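Local coordinates for protein sesquisabinene B synthase 2 (Santalum album, PDB 6A2A) that probably cyclises farnesyl diphosphate to the sesquiterpene sesquisabinene B, using magnesium or manganese ions as cofactor, at residues V88-L93 / R221-W226; K370-N375 / T430-T435; N421-S426 / E519-F524; C453-I458 / M502-L507. One frame throughout, in Å; residues are numbered along the deposited sequence.

Interaction 1 (V88-L93 / R221-W226)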
loop_
_atom_site.group_PDB
_atom_site.type_symbol
_atom_site.label_atom_id
_atom_site.label_comp_id
_atom_site.label_asym_id
_atom_site.label_seq_id
_atom_site.Cartn_x
_atom_site.Cartn_y
_atom_site.Cartn_z
ATOM N N VAL A 88 9.275 33.679 12.588
ATOM C CA VAL A 88 9.776 32.376 12.166
ATOM C C VAL A 88 8.729 31.290 12.489
ATOM O O VAL A 88 8.437 30.450 11.701
ATOM C CB VAL A 88 11.122 32.023 12.880
ATOM C CG1 VAL A 88 11.548 30.600 12.634
ATOM C CG2 VAL A 88 12.235 32.929 12.449
ATOM N N ARG A 89 8.193 31.359 13.677
ATOM C CA ARG A 89 7.192 30.394 14.128
ATOM C C ARG A 89 5.950 30.460 13.275
ATOM O O ARG A 89 5.420 29.497 12.827
ATOM C CB ARG A 89 6.814 30.706 15.561
ATOM C CG ARG A 89 5.643 29.923 16.114
ATOM C CD ARG A 89 4.338 30.634 15.921
ATOM N NE ARG A 89 3.182 29.913 16.418
ATOM C CZ ARG A 89 2.709 30.007 17.636
ATOM N NH1 ARG A 89 3.284 30.781 18.514
ATOM N NH2 ARG A 89 1.641 29.341 17.974
ATOM N N ARG A 90 5.548 31.684 13.015
ATOM C CA ARG A 90 4.331 31.965 12.302
ATOM C C ARG A 90 4.372 31.609 10.815
ATOM O O ARG A 90 3.415 31.251 10.231
ATOM C CB ARG A 90 3.881 33.369 12.605
ATOM C CG ARG A 90 2.455 33.555 12.327
ATOM C CD ARG A 90 1.880 34.785 12.934
ATOM N NE ARG A 90 0.479 34.836 12.623
ATOM C CZ ARG A 90 -0.355 35.694 13.168
ATOM N NH1 ARG A 90 0.105 36.569 14.019
ATOM N NH2 ARG A 90 -1.635 35.662 12.877
ATOM N N LEU A 91 5.575 31.594 10.274
ATOM C CA LEU A 91 5.836 31.161 8.945
ATOM C C LEU A 91 5.905 29.609 8.831
ATOM O O LEU A 91 6.122 29.113 7.773
ATOM C CB LEU A 91 7.156 31.759 8.453
ATOM C CG LEU A 91 7.108 33.233 8.118
ATOM C CD1 LEU A 91 8.492 33.791 7.926
ATOM C CD2 LEU A 91 6.205 33.527 6.939
ATOM N N GLY A 92 5.781 28.893 9.945
ATOM C CA GLY A 92 5.794 27.464 10.000
ATOM C C GLY A 92 7.178 26.861 9.997
ATOM O O GLY A 92 7.348 25.737 9.648
ATOM N N LEU A 93 8.151 27.636 10.442
ATOM C CA LEU A 93 9.531 27.216 10.394
ATOM C C LEU A 93 10.211 26.864 11.695
ATOM O O LEU A 93 11.322 26.486 11.685
ATOM C CB LEU A 93 10.357 28.287 9.699
ATOM C CG LEU A 93 9.965 28.680 8.294
ATOM C CD1 LEU A 93 10.656 29.969 7.886
ATOM C CD2 LEU A 93 10.257 27.572 7.330
ATOM N N ARG A 221 0.369 24.591 10.253
ATOM C CA ARG A 221 0.652 24.462 8.828
ATOM C C ARG A 221 -0.258 25.379 8.021
ATOM O O ARG A 221 0.215 26.037 7.069
ATOM C CB ARG A 221 0.503 23.022 8.332
ATOM C CG ARG A 221 0.900 22.852 6.868
ATOM C CD ARG A 221 2.362 23.220 6.650
ATOM N NE ARG A 221 2.714 22.912 5.269
ATOM C CZ ARG A 221 3.886 23.191 4.688
ATOM N NH1 ARG A 221 4.879 23.752 5.392
ATOM N NH2 ARG A 221 4.020 22.931 3.398
ATOM N N TYR A 222 -1.539 25.434 8.368
ATOM C CA TYR A 222 -2.464 26.290 7.642
ATOM C C TYR A 222 -2.196 27.758 7.985
ATOM O O TYR A 222 -2.381 28.605 7.110
ATOM C CB TYR A 222 -3.920 25.916 7.896
ATOM C CG TYR A 222 -4.277 24.561 7.354
ATOM C CD1 TYR A 222 -4.099 23.411 8.122
ATOM C CD2 TYR A 222 -4.787 24.398 6.080
ATOM C CE1 TYR A 222 -4.358 22.149 7.606
ATOM C CE2 TYR A 222 -5.066 23.143 5.567
ATOM C CZ TYR A 222 -4.854 22.011 6.333
ATOM O OH TYR A 222 -5.128 20.750 5.870
ATOM N N GLU A 223 -1.752 28.042 9.220
ATOM C CA GLU A 223 -1.361 29.419 9.573
ATOM C C GLU A 223 -0.138 29.837 8.747
ATOM O O GLU A 223 -0.046 31.033 8.361
ATOM C CB GLU A 223 -1.061 29.549 11.075
ATOM C CG GLU A 223 -0.757 30.985 11.508
ATOM C CD GLU A 223 -1.857 32.007 11.284
ATOM O OE1 GLU A 223 -3.030 31.670 10.908
ATOM O OE2 GLU A 223 -1.490 33.254 11.376
ATOM N N ALA A 224 0.767 28.930 8.509
ATOM C CA ALA A 224 1.998 29.261 7.772
ATOM C C ALA A 224 1.636 29.772 6.369
ATOM O O ALA A 224 2.212 30.781 5.892
ATOM C CB ALA A 224 2.930 28.101 7.702
ATOM N N ARG A 225 0.720 29.093 5.715
ATOM C CA ARG A 225 0.382 29.514 4.358
ATOM C C ARG A 225 -0.314 30.877 4.340
ATOM O O ARG A 225 -0.082 31.670 3.400
ATOM C CB ARG A 225 -0.551 28.518 3.671
ATOM C CG ARG A 225 -0.812 28.854 2.209
ATOM C CD ARG A 225 0.441 28.780 1.371
ATOM N NE ARG A 225 0.182 29.354 0.025
ATOM C CZ ARG A 225 0.267 30.647 -0.299
ATOM N NH1 ARG A 225 0.508 31.553 0.632
ATOM N NH2 ARG A 225 0.158 31.027 -1.575
ATOM N N TRP A 226 -1.199 31.139 5.290
ATOM C CA TRP A 226 -1.862 32.429 5.395
ATOM C C TRP A 226 -0.810 33.511 5.696
ATOM O O TRP A 226 -0.819 34.606 5.086
ATOM C CB TRP A 226 -2.911 32.414 6.495
ATOM C CG TRP A 226 -3.664 33.691 6.638
ATOM C CD1 TRP A 226 -4.752 34.082 5.905
ATOM C CD2 TRP A 226 -3.345 34.791 7.509
ATOM N NE1 TRP A 226 -5.174 35.317 6.319
ATOM C CE2 TRP A 226 -4.330 35.769 7.305
ATOM C CE3 TRP A 226 -2.361 35.021 8.475
ATOM C CZ2 TRP A 226 -4.334 36.972 8.014
ATOM C CZ3 TRP A 226 -2.371 36.212 9.182
ATOM C CH2 TRP A 226 -3.347 37.159 8.955
HETATM O O HOH W 1 5.259 24.660 8.113
#
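Arg-90 takes hold of Glu-223 side-on: NE and NH2 both donate to OE2 of Glu-223, each at 2.8 Å. A Schellman motif beside this salt bridge ends helix 78-90 where it meets helix 220-232 in the all-helical fold. OE2 lies close to the guanidinium plane and receives NE on its anti lone pair, while NH2 comes from the syn side, 32° out of the carboxylate plane. Neither bond is straight, as expected when two N-H groups share one acceptor. The arginine chain is extended from CG to NE, and Glu-223 bends at chi2 (60°) to bring its carboxylate up to it. An alanine at Arg-90 would probably leave OE2 of Glu-223 without its charged partner, with the carboxylate held mainly through His-209.

One step out, His-209 bonds OE1 of Glu-223 through NE2 and also stacks on Trp-226, whose CZ3 lies 3.8 Å from Arg-90 NH2. Next to the ion pair the backbones close in: Ala-224 CA makes a CH...O contact with Arg-90 O, and Ala-224 CB sits 3.3 Å from Leu-91 O. Gly-92 completes the Schellman turn with positive phi, and a side chain on it would collide with that methyl group. The amide N of Gly-92 returns to Arg-89 O and that of Leu-93 to Val-88 O, while a water joins Gly-92 O, 2.8 Å away, to Arg-221 NH1.

Interaction 2 (K370-N375 / T430-T435)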
loop_
_atom_site.group_PDB
_atom_site.type_symbol
_atom_site.label_atom_id
_atom_site.label_comp_id
_atom_site.label_asym_id
_atom_site.label_seq_id
_atom_site.Cartn_x
_atom_site.Cartn_y
_atom_site.Cartn_z
ATOM N N LYS A 370 7.208 -4.205 14.075
ATOM C CA LYS A 370 8.304 -4.261 13.117
ATOM C C LYS A 370 9.290 -3.124 13.389
ATOM O O LYS A 370 10.485 -3.332 13.391
ATOM C CB LYS A 370 7.743 -4.114 11.701
ATOM C CG LYS A 370 8.766 -4.070 10.586
ATOM C CD LYS A 370 9.290 -2.694 10.195
ATOM C CE LYS A 370 8.251 -1.603 10.028
ATOM N NZ LYS A 370 8.832 -0.399 9.377
ATOM N N GLU A 371 8.751 -1.938 13.672
ATOM C CA GLU A 371 9.538 -0.713 13.727
ATOM C C GLU A 371 9.955 -0.386 15.159
ATOM O O GLU A 371 11.062 0.122 15.367
ATOM C CB GLU A 371 8.741 0.460 13.156
ATOM C CG GLU A 371 9.561 1.722 13.009
ATOM C CD GLU A 371 10.763 1.602 12.074
ATOM O OE1 GLU A 371 10.722 0.799 11.141
ATOM O OE2 GLU A 371 11.717 2.358 12.266
ATOM N N ARG A 372 9.071 -0.622 16.123
ATOM C CA ARG A 372 9.184 -0.090 17.466
ATOM C C ARG A 372 9.411 -1.227 18.463
ATOM O O ARG A 372 9.540 -0.940 19.634
ATOM C CB ARG A 372 7.928 0.717 17.851
ATOM C CG ARG A 372 7.507 1.843 16.901
ATOM C CD ARG A 372 8.556 2.920 16.639
ATOM N NE ARG A 372 8.732 3.815 17.762
ATOM C CZ ARG A 372 9.815 4.542 17.981
ATOM N NH1 ARG A 372 10.716 4.642 17.030
ATOM N NH2 ARG A 372 10.005 5.147 19.155
ATOM N N GLY A 373 9.377 -2.485 17.999
ATOM C CA GLY A 373 9.579 -3.727 18.768
ATOM C C GLY A 373 8.396 -4.187 19.612
ATOM O O GLY A 373 8.530 -5.106 20.414
ATOM N N PHE A 374 7.211 -3.614 19.430
ATOM C CA PHE A 374 6.122 -3.912 20.342
ATOM C C PHE A 374 4.859 -4.137 19.519
ATOM O O PHE A 374 4.582 -3.318 18.658
ATOM C CB PHE A 374 5.939 -2.752 21.320
ATOM C CG PHE A 374 4.743 -2.860 22.230
ATOM C CD1 PHE A 374 4.767 -3.647 23.361
ATOM C CD2 PHE A 374 3.569 -2.192 21.924
ATOM C CE1 PHE A 374 3.644 -3.791 24.164
ATOM C CE2 PHE A 374 2.457 -2.334 22.725
ATOM C CZ PHE A 374 2.501 -3.126 23.850
ATOM N N ASN A 375 4.120 -5.198 19.819
ATOM C CA ASN A 375 2.920 -5.533 19.042
ATOM C C ASN A 375 1.772 -4.623 19.487
ATOM O O ASN A 375 1.271 -4.754 20.564
ATOM C CB ASN A 375 2.528 -6.998 19.214
ATOM C CG ASN A 375 1.225 -7.361 18.526
ATOM O OD1 ASN A 375 0.677 -6.597 17.721
ATOM N ND2 ASN A 375 0.750 -8.562 18.819
ATOM N N THR A 430 4.938 6.499 18.374
ATOM C CA THR A 430 6.074 7.446 18.558
ATOM C C THR A 430 6.787 7.312 19.899
ATOM O O THR A 430 7.982 7.726 19.939
ATOM C CB THR A 430 5.613 8.895 18.413
ATOM O OG1 THR A 430 4.611 9.182 19.406
ATOM C CG2 THR A 430 5.123 9.145 17.011
ATOM N N VAL A 431 6.141 6.881 20.975
ATOM C CA VAL A 431 6.798 6.788 22.308
ATOM C C VAL A 431 8.056 5.893 22.226
ATOM O O VAL A 431 8.092 4.895 21.518
ATOM C CB VAL A 431 5.840 6.263 23.397
ATOM C CG1 VAL A 431 5.607 4.755 23.274
ATOM C CG2 VAL A 431 6.337 6.633 24.792
ATOM N N GLU A 432 9.122 6.290 22.916
ATOM C CA GLU A 432 10.298 5.385 23.009
ATOM C C GLU A 432 9.941 4.206 23.920
ATOM O O GLU A 432 9.363 4.399 24.969
ATOM C CB GLU A 432 11.524 6.127 23.564
ATOM C CG GLU A 432 12.150 7.109 22.580
ATOM C CD GLU A 432 12.386 6.623 21.147
ATOM O OE1 GLU A 432 11.825 7.240 20.208
ATOM O OE2 GLU A 432 13.140 5.639 20.959
ATOM N N ASN A 433 10.265 2.997 23.496
ATOM C CA ASN A 433 10.062 1.784 24.324
ATOM C C ASN A 433 8.591 1.599 24.743
ATOM O O ASN A 433 8.278 1.582 25.934
ATOM C CB ASN A 433 10.967 1.833 25.557
ATOM C CG ASN A 433 12.427 1.984 25.186
ATOM O OD1 ASN A 433 12.946 1.204 24.385
ATOM N ND2 ASN A 433 13.080 2.997 25.736
ATOM N N PRO A 434 7.690 1.431 23.789
ATOM C CA PRO A 434 6.329 1.239 24.155
ATOM C C PRO A 434 6.142 -0.081 24.907
ATOM O O PRO A 434 6.805 -1.031 24.544
ATOM C CB PRO A 434 5.535 1.170 22.850
ATOM C CG PRO A 434 6.564 0.765 21.831
ATOM C CD PRO A 434 7.851 1.367 22.338
ATOM N N THR A 435 5.232 -0.079 25.875
ATOM C CA THR A 435 4.875 -1.208 26.731
ATOM C C THR A 435 3.374 -1.190 26.946
ATOM O O THR A 435 2.732 -0.145 26.803
ATOM C CB THR A 435 5.549 -1.140 28.110
ATOM O OG1 THR A 435 5.052 -0.054 28.889
ATOM C CG2 THR A 435 7.044 -0.970 28.036
HETATM O O HOH W 2 6.689 3.670 19.553
#
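Thr-430 brings its carbonyl O within 3.4 Å of Arg-372 NH2, but the angle is too poor for a hydrogen bond. Next along, Val-431 O takes the bond instead: NH2 of Arg-372 reaches it at 3.1 Å, nearly straight at the hydrogen (174°), from above the carbonyl plane. The same oxygen also receives a water that Arg-372 holds through NE, so the guanidinium reaches Val-431 O both directly and through water. The arginine gets there by folding at chi2 and chi3 (-57° and -74°). Glu-432 adds a salt bridge, its OE1 3.0 Å from NH2 of Arg-372 and approached from above the carboxylate plane, with the two flat groups almost perpendicular.

This is a surface meeting of a helix end with a loop in the metal-binding domain of the terpene synthase family: Gly-373, with positive phi, ends helix 348-372, and the loop opposite leads to helix 436-443. Pro-434 supplies the apolar half, its CG 3.6 Å from CB of Phe-374, and its carbonyl carbon lies over one face of the phenyl ring, toward the rim. The N of Thr-435 lies over the same face, and its carbonyl C is 3.8 Å from Phe-374 CZ, while its OG1 caps helix 436-443 by bonding Lys-438 N.

Interaction 3 (N421-S426 / E519-F524)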
loop_
_atom_site.group_PDB
_atom_site.type_symbol
_atom_site.label_atom_id
_atom_site.label_comp_id
_atom_site.label_asym_id
_atom_site.label_seq_id
_atom_site.Cartn_x
_atom_site.Cartn_y
_atom_site.Cartn_z
ATOM N N ASN A 421 -8.844 7.350 20.434
ATOM C CA ASN A 421 -8.346 6.426 19.401
ATOM C C ASN A 421 -7.143 7.026 18.660
ATOM O O ASN A 421 -6.025 6.472 18.670
ATOM C CB ASN A 421 -9.484 6.096 18.439
ATOM C CG ASN A 421 -9.135 5.053 17.400
ATOM O OD1 ASN A 421 -7.952 4.795 17.133
ATOM N ND2 ASN A 421 -10.189 4.461 16.837
ATOM N N LEU A 422 -7.325 8.236 18.109
ATOM C CA LEU A 422 -6.266 8.851 17.319
ATOM C C LEU A 422 -5.051 9.160 18.191
ATOM O O LEU A 422 -3.932 8.952 17.739
ATOM C CB LEU A 422 -6.809 10.118 16.654
ATOM C CG LEU A 422 -7.757 9.845 15.490
ATOM C CD1 LEU A 422 -8.533 11.083 15.113
ATOM C CD2 LEU A 422 -7.000 9.295 14.311
ATOM N N LEU A 423 -5.259 9.661 19.405
ATOM C CA LEU A 423 -4.113 10.050 20.266
ATOM C C LEU A 423 -3.352 8.845 20.830
ATOM O O LEU A 423 -2.114 8.809 20.813
ATOM C CB LEU A 423 -4.567 10.994 21.387
ATOM C CG LEU A 423 -4.845 12.435 20.945
ATOM C CD1 LEU A 423 -5.474 13.163 22.099
ATOM C CD2 LEU A 423 -3.621 13.166 20.473
ATOM N N VAL A 424 -4.064 7.855 21.363
ATOM C CA VAL A 424 -3.409 6.662 21.844
ATOM C C VAL A 424 -2.657 5.989 20.707
ATOM O O VAL A 424 -1.500 5.549 20.901
ATOM C CB VAL A 424 -4.404 5.708 22.499
ATOM C CG1 VAL A 424 -3.792 4.350 22.765
ATOM C CG2 VAL A 424 -5.022 6.333 23.739
ATOM N N THR A 425 -3.246 5.952 19.511
ATOM C CA THR A 425 -2.533 5.398 18.368
ATOM C C THR A 425 -1.251 6.198 18.102
ATOM O O THR A 425 -0.202 5.624 17.897
ATOM C CB THR A 425 -3.422 5.316 17.129
ATOM O OG1 THR A 425 -4.552 4.483 17.448
ATOM C CG2 THR A 425 -2.678 4.741 15.942
ATOM N N SER A 426 -1.336 7.526 18.107
ATOM C CA SER A 426 -0.176 8.366 17.872
ATOM C C SER A 426 0.941 8.087 18.895
ATOM O O SER A 426 2.120 8.159 18.531
ATOM C CB SER A 426 -0.563 9.805 17.819
ATOM O OG SER A 426 -0.740 10.429 19.095
ATOM N N GLU A 519 7.841 15.106 23.580
ATOM C CA GLU A 519 7.658 15.244 22.114
ATOM C C GLU A 519 7.844 13.895 21.422
ATOM O O GLU A 519 8.684 13.095 21.823
ATOM C CB GLU A 519 8.642 16.274 21.558
ATOM C CG GLU A 519 8.409 17.668 22.130
ATOM C CD GLU A 519 7.123 18.362 21.729
ATOM O OE1 GLU A 519 6.335 17.762 20.933
ATOM O OE2 GLU A 519 6.861 19.456 22.250
ATOM N N PRO A 520 7.097 13.623 20.354
ATOM C CA PRO A 520 6.149 14.531 19.718
ATOM C C PRO A 520 4.695 14.440 20.212
ATOM O O PRO A 520 3.845 15.251 19.817
ATOM C CB PRO A 520 6.156 14.096 18.253
ATOM C CG PRO A 520 6.451 12.624 18.340
ATOM C CD PRO A 520 7.431 12.503 19.492
ATOM N N PHE A 521 4.413 13.545 21.134
ATOM C CA PHE A 521 3.064 13.405 21.720
ATOM C C PHE A 521 2.569 14.680 22.413
ATOM O O PHE A 521 1.421 15.000 22.261
ATOM C CB PHE A 521 2.992 12.224 22.693
ATOM C CG PHE A 521 1.586 11.960 23.162
ATOM C CD1 PHE A 521 0.652 11.406 22.310
ATOM C CD2 PHE A 521 1.188 12.298 24.430
ATOM C CE1 PHE A 521 -0.646 11.167 22.738
ATOM C CE2 PHE A 521 -0.097 12.035 24.876
ATOM C CZ PHE A 521 -1.025 11.493 24.013
ATOM N N LEU A 522 3.430 15.473 23.086
ATOM C CA LEU A 522 2.972 16.704 23.653
ATOM C C LEU A 522 2.378 17.620 22.575
ATOM O O LEU A 522 1.357 18.247 22.787
ATOM C CB LEU A 522 4.177 17.406 24.284
ATOM C CG LEU A 522 4.730 16.754 25.534
ATOM C CD1 LEU A 522 6.049 17.448 25.889
ATOM C CD2 LEU A 522 3.746 16.805 26.683
ATOM N N SER A 523 3.055 17.725 21.451
ATOM C CA SER A 523 2.552 18.558 20.331
ATOM C C SER A 523 1.260 17.990 19.719
ATOM O O SER A 523 0.357 18.785 19.394
ATOM C CB SER A 523 3.590 18.700 19.283
ATOM O OG SER A 523 4.621 19.540 19.778
ATOM N N PHE A 524 1.180 16.656 19.575
ATOM C CA PHE A 524 0.001 16.023 18.949
ATOM C C PHE A 524 -1.228 16.391 19.777
ATOM O O PHE A 524 -2.288 16.653 19.222
ATOM C CB PHE A 524 0.095 14.497 18.890
ATOM C CG PHE A 524 1.193 13.887 18.070
ATOM C CD1 PHE A 524 1.908 14.619 17.123
ATOM C CD2 PHE A 524 1.560 12.560 18.268
ATOM C CE1 PHE A 524 2.922 14.021 16.386
ATOM C CE2 PHE A 524 2.564 11.976 17.534
ATOM C CZ PHE A 524 3.262 12.704 16.588
#
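Ser-426 points its CB toward Phe-521 and Phe-524, and its hydroxyl touches both rings. Its OG stands between the backbone N and the carbonyl carbon (chi1 80°), a rotamer that lets it donate back to Leu-423 O at 2.7 Å, tilted little from the carbonyl plane. With its proton spent inside its own helix, OG can touch carbon without losing a bond: it lies at the edge of the Phe-521 ring, 3.6 Å from CD1, and close to CD2 of Phe-524 at 3.2 Å.

Phe-521 has CG anti to the backbone N (chi1 -173°), which carries its ring across to helix 419-430, rim first. CE1 then comes 3.4 Å from Leu-423 O, so the ring edge meets the same carbonyl that the serine bonds. The contact sets the first turn of helix 521-535, which follows a cis peptide before Pro-520, against the flank of helix 419-430 in the alpha-helical bundle of a class I terpene synthase.

Phe-524 swings its CG to the other side, anti to the carbonyl carbon, and one ring face lies under Pro-520 O. That oxygen also accepts the amide of Phe-524, at 3.0 Å. At the other end of the residue, Leu-423 CD2 lies 3.9 Å from Phe-524 O. Beyond the pair, Tyr-427 meets the Phe-521 ring edge-to-face, and Leu-293 and Leu-298 pack on Phe-524.

Interaction 4 (C453-I458 / M502-L507)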
loop_
_atom_site.group_PDB
_atom_site.type_symbol
_atom_site.label_atom_id
_atom_site.label_comp_id
_atom_site.label_asym_id
_atom_site.label_seq_id
_atom_site.Cartn_x
_atom_site.Cartn_y
_atom_site.Cartn_z
ATOM N N CYS A 453 -9.193 15.625 24.460
ATOM C CA CYS A 453 -10.375 14.942 23.883
ATOM C C CYS A 453 -11.651 15.727 24.196
ATOM O O CYS A 453 -12.458 15.830 23.334
ATOM C CB CYS A 453 -10.477 13.509 24.387
ATOM S SG CYS A 453 -8.996 12.558 23.981
ATOM N N ILE A 454 -11.818 16.225 25.397
ATOM C CA ILE A 454 -13.052 16.999 25.678
ATOM C C ILE A 454 -13.066 18.237 24.773
ATOM O O ILE A 454 -14.095 18.519 24.215
ATOM C CB ILE A 454 -13.166 17.363 27.168
ATOM C CG1 ILE A 454 -13.353 16.109 28.012
ATOM C CG2 ILE A 454 -14.311 18.325 27.375
ATOM C CD1 ILE A 454 -13.452 16.372 29.484
ATOM N N LEU A 455 -11.942 18.919 24.669
ATOM C CA LEU A 455 -11.890 20.107 23.786
ATOM C C LEU A 455 -12.332 19.767 22.360
ATOM O O LEU A 455 -13.188 20.476 21.773
ATOM C CB LEU A 455 -10.473 20.692 23.819
ATOM C CG LEU A 455 -10.220 21.613 25.011
ATOM C CD1 LEU A 455 -8.736 21.829 25.208
ATOM C CD2 LEU A 455 -10.957 22.937 24.816
ATOM N N CYS A 456 -11.802 18.685 21.783
ATOM C CA CYS A 456 -12.135 18.350 20.400
ATOM C C CYS A 456 -13.651 18.139 20.250
ATOM O O CYS A 456 -14.289 18.597 19.268
ATOM C CB CYS A 456 -11.342 17.124 19.948
ATOM S SG CYS A 456 -9.574 17.443 19.752
ATOM N N ARG A 457 -14.249 17.453 21.246
ATOM C CA ARG A 457 -15.677 17.209 21.263
ATOM C C ARG A 457 -16.472 18.509 21.412
ATOM O O ARG A 457 -17.348 18.781 20.580
ATOM C CB ARG A 457 -16.059 16.219 22.368
ATOM C CG ARG A 457 -17.547 16.125 22.633
ATOM C CD ARG A 457 -18.506 15.875 21.523
ATOM N NE ARG A 457 -18.274 14.616 20.811
ATOM C CZ ARG A 457 -18.816 14.260 19.671
ATOM N NH1 ARG A 457 -19.490 15.134 18.930
ATOM N NH2 ARG A 457 -18.595 13.027 19.215
ATOM N N ILE A 458 -16.163 19.343 22.369
ATOM C CA ILE A 458 -16.958 20.540 22.567
ATOM C C ILE A 458 -16.784 21.507 21.392
ATOM O O ILE A 458 -17.779 22.153 20.937
ATOM C CB ILE A 458 -16.616 21.204 23.901
ATOM C CG1 ILE A 458 -17.176 20.362 25.048
ATOM C CG2 ILE A 458 -17.138 22.622 23.898
ATOM C CD1 ILE A 458 -16.789 20.900 26.416
ATOM N N MET A 502 -11.622 27.235 29.724
ATOM C CA MET A 502 -11.149 26.516 30.942
ATOM C C MET A 502 -10.227 25.345 30.581
ATOM O O MET A 502 -9.179 25.153 31.163
ATOM C CB MET A 502 -12.360 26.012 31.734
ATOM C CG MET A 502 -11.983 25.245 33.001
ATOM S SD MET A 502 -11.765 23.436 32.842
ATOM C CE MET A 502 -13.430 23.020 32.351
ATOM N N TRP A 503 -10.652 24.470 29.671
ATOM C CA TRP A 503 -9.830 23.286 29.369
ATOM C C TRP A 503 -8.532 23.682 28.677
ATOM O O TRP A 503 -7.513 23.077 28.903
ATOM C CB TRP A 503 -10.640 22.273 28.558
ATOM C CG TRP A 503 -11.635 21.461 29.321
ATOM C CD1 TRP A 503 -12.988 21.481 29.215
ATOM C CD2 TRP A 503 -11.330 20.476 30.321
ATOM N NE1 TRP A 503 -13.564 20.602 30.112
ATOM C CE2 TRP A 503 -12.564 19.970 30.786
ATOM C CE3 TRP A 503 -10.145 20.032 30.897
ATOM C CZ2 TRP A 503 -12.627 19.001 31.778
ATOM C CZ3 TRP A 503 -10.218 19.113 31.923
ATOM C CH2 TRP A 503 -11.432 18.582 32.300
ATOM N N TRP A 504 -8.543 24.753 27.854
ATOM C CA TRP A 504 -7.306 25.274 27.353
ATOM C C TRP A 504 -6.376 25.725 28.491
ATOM O O TRP A 504 -5.189 25.537 28.398
ATOM C CB TRP A 504 -7.580 26.428 26.362
ATOM C CG TRP A 504 -7.482 26.050 24.916
ATOM C CD1 TRP A 504 -8.531 25.926 24.062
ATOM C CD2 TRP A 504 -6.319 25.688 24.170
ATOM N NE1 TRP A 504 -8.089 25.560 22.826
ATOM C CE2 TRP A 504 -6.747 25.417 22.852
ATOM C CE3 TRP A 504 -4.943 25.625 24.443
ATOM C CZ2 TRP A 504 -5.867 25.101 21.826
ATOM C CZ3 TRP A 504 -4.077 25.273 23.433
ATOM C CH2 TRP A 504 -4.537 25.033 22.133
ATOM N N LYS A 505 -6.904 26.411 29.480
ATOM C CA LYS A 505 -6.074 26.799 30.651
ATOM C C LYS A 505 -5.394 25.579 31.299
ATOM O O LYS A 505 -4.216 25.597 31.647
ATOM C CB LYS A 505 -6.953 27.551 31.636
ATOM C CG LYS A 505 -7.264 29.005 31.263
ATOM C CD LYS A 505 -8.390 29.535 32.086
ATOM C CE LYS A 505 -8.829 30.912 31.668
ATOM N NZ LYS A 505 -9.915 31.411 32.530
ATOM N N ARG A 506 -6.141 24.493 31.436
ATOM C CA ARG A 506 -5.563 23.259 31.999
ATOM C C ARG A 506 -4.503 22.675 31.084
ATOM O O ARG A 506 -3.458 22.253 31.521
ATOM C CB ARG A 506 -6.732 22.300 32.304
ATOM C CG ARG A 506 -7.769 22.921 33.218
ATOM C CD ARG A 506 -8.617 21.972 34.042
ATOM N NE ARG A 506 -7.889 21.554 35.221
ATOM C CZ ARG A 506 -8.432 20.833 36.202
ATOM N NH1 ARG A 506 -9.713 20.467 36.145
ATOM N NH2 ARG A 506 -7.691 20.518 37.238
ATOM N N LEU A 507 -4.751 22.574 29.754
ATOM C CA LEU A 507 -3.742 22.183 28.796
ATOM C C LEU A 507 -2.446 23.011 28.896
ATOM O O LEU A 507 -1.360 22.454 28.863
ATOM C CB LEU A 507 -4.338 22.395 27.394
ATOM C CG LEU A 507 -4.974 21.277 26.607
ATOM C CD1 LEU A 507 -5.016 21.664 25.117
ATOM C CD2 LEU A 507 -4.331 19.913 26.793
#
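Leu-455 and Ile-454 close on Trp-503 from helix 447-462, in an antiparallel helix pair of the terpene synthase metal-binding domain whose local axes pass 10.1 Å apart at a crossing angle of -152°. The tight part is here. Ile-454 lies over one indole face, with CD1 3.6 Å from CZ2 of Trp-503 and CG2 making an off-centre CH-pi contact with the five-membered ring; Met-502 CE covers the opposite face. Leu-455 sets CG 3.6 Å from Trp-503 CB, then sends CD1 tip to tip against Leu-507 CD1 at 3.7 Å and CD2 to Trp-504 CD1 at 3.9 Å. An alanine at Trp-503 would probably open a gap beside Ile-454 and leave that side chain freer to turn.

Packing is slacker at Ile-458, which points at the partner segment yet makes no close contact with it and rests on Ile-496, Leu-499 and Val-500 earlier in that helix. On the far flank of helix 489-510, Lys-505 and Arg-506 are partly exposed, Lys-505 salt-bridged to Asp-181. Trp-504 keeps its NE1 for His-533. The join itself is purely apolar, so its hold rests on shape and burial, with the Leu-455 side chain about 9 Å from that of Asn-460, a magnesium ligand although no ion is bound to this chain here.

Overall arrangement
Interaction 1 comes first along the chain and closes before the other three open. It lies about 21 Å from interaction 3 and about 23 Å from interaction 4, centre to centre, and across the chain's centre from the latter. Interactions 2 and 3 interleave in sequence and meet where Thr-430 packs on Pro-520 and Phe-524. Interaction 4 falls within the span that interaction 3 brings together, and the two touch where Leu-423 meets Cys-453. The last three thus form a continuous run through the helical bundle, from the surface loop of interaction 2 to the helix carrying the magnesium ligand Asn-460, while interaction 1 joins helix 78-90 to helix 220-232 and touches none of the others.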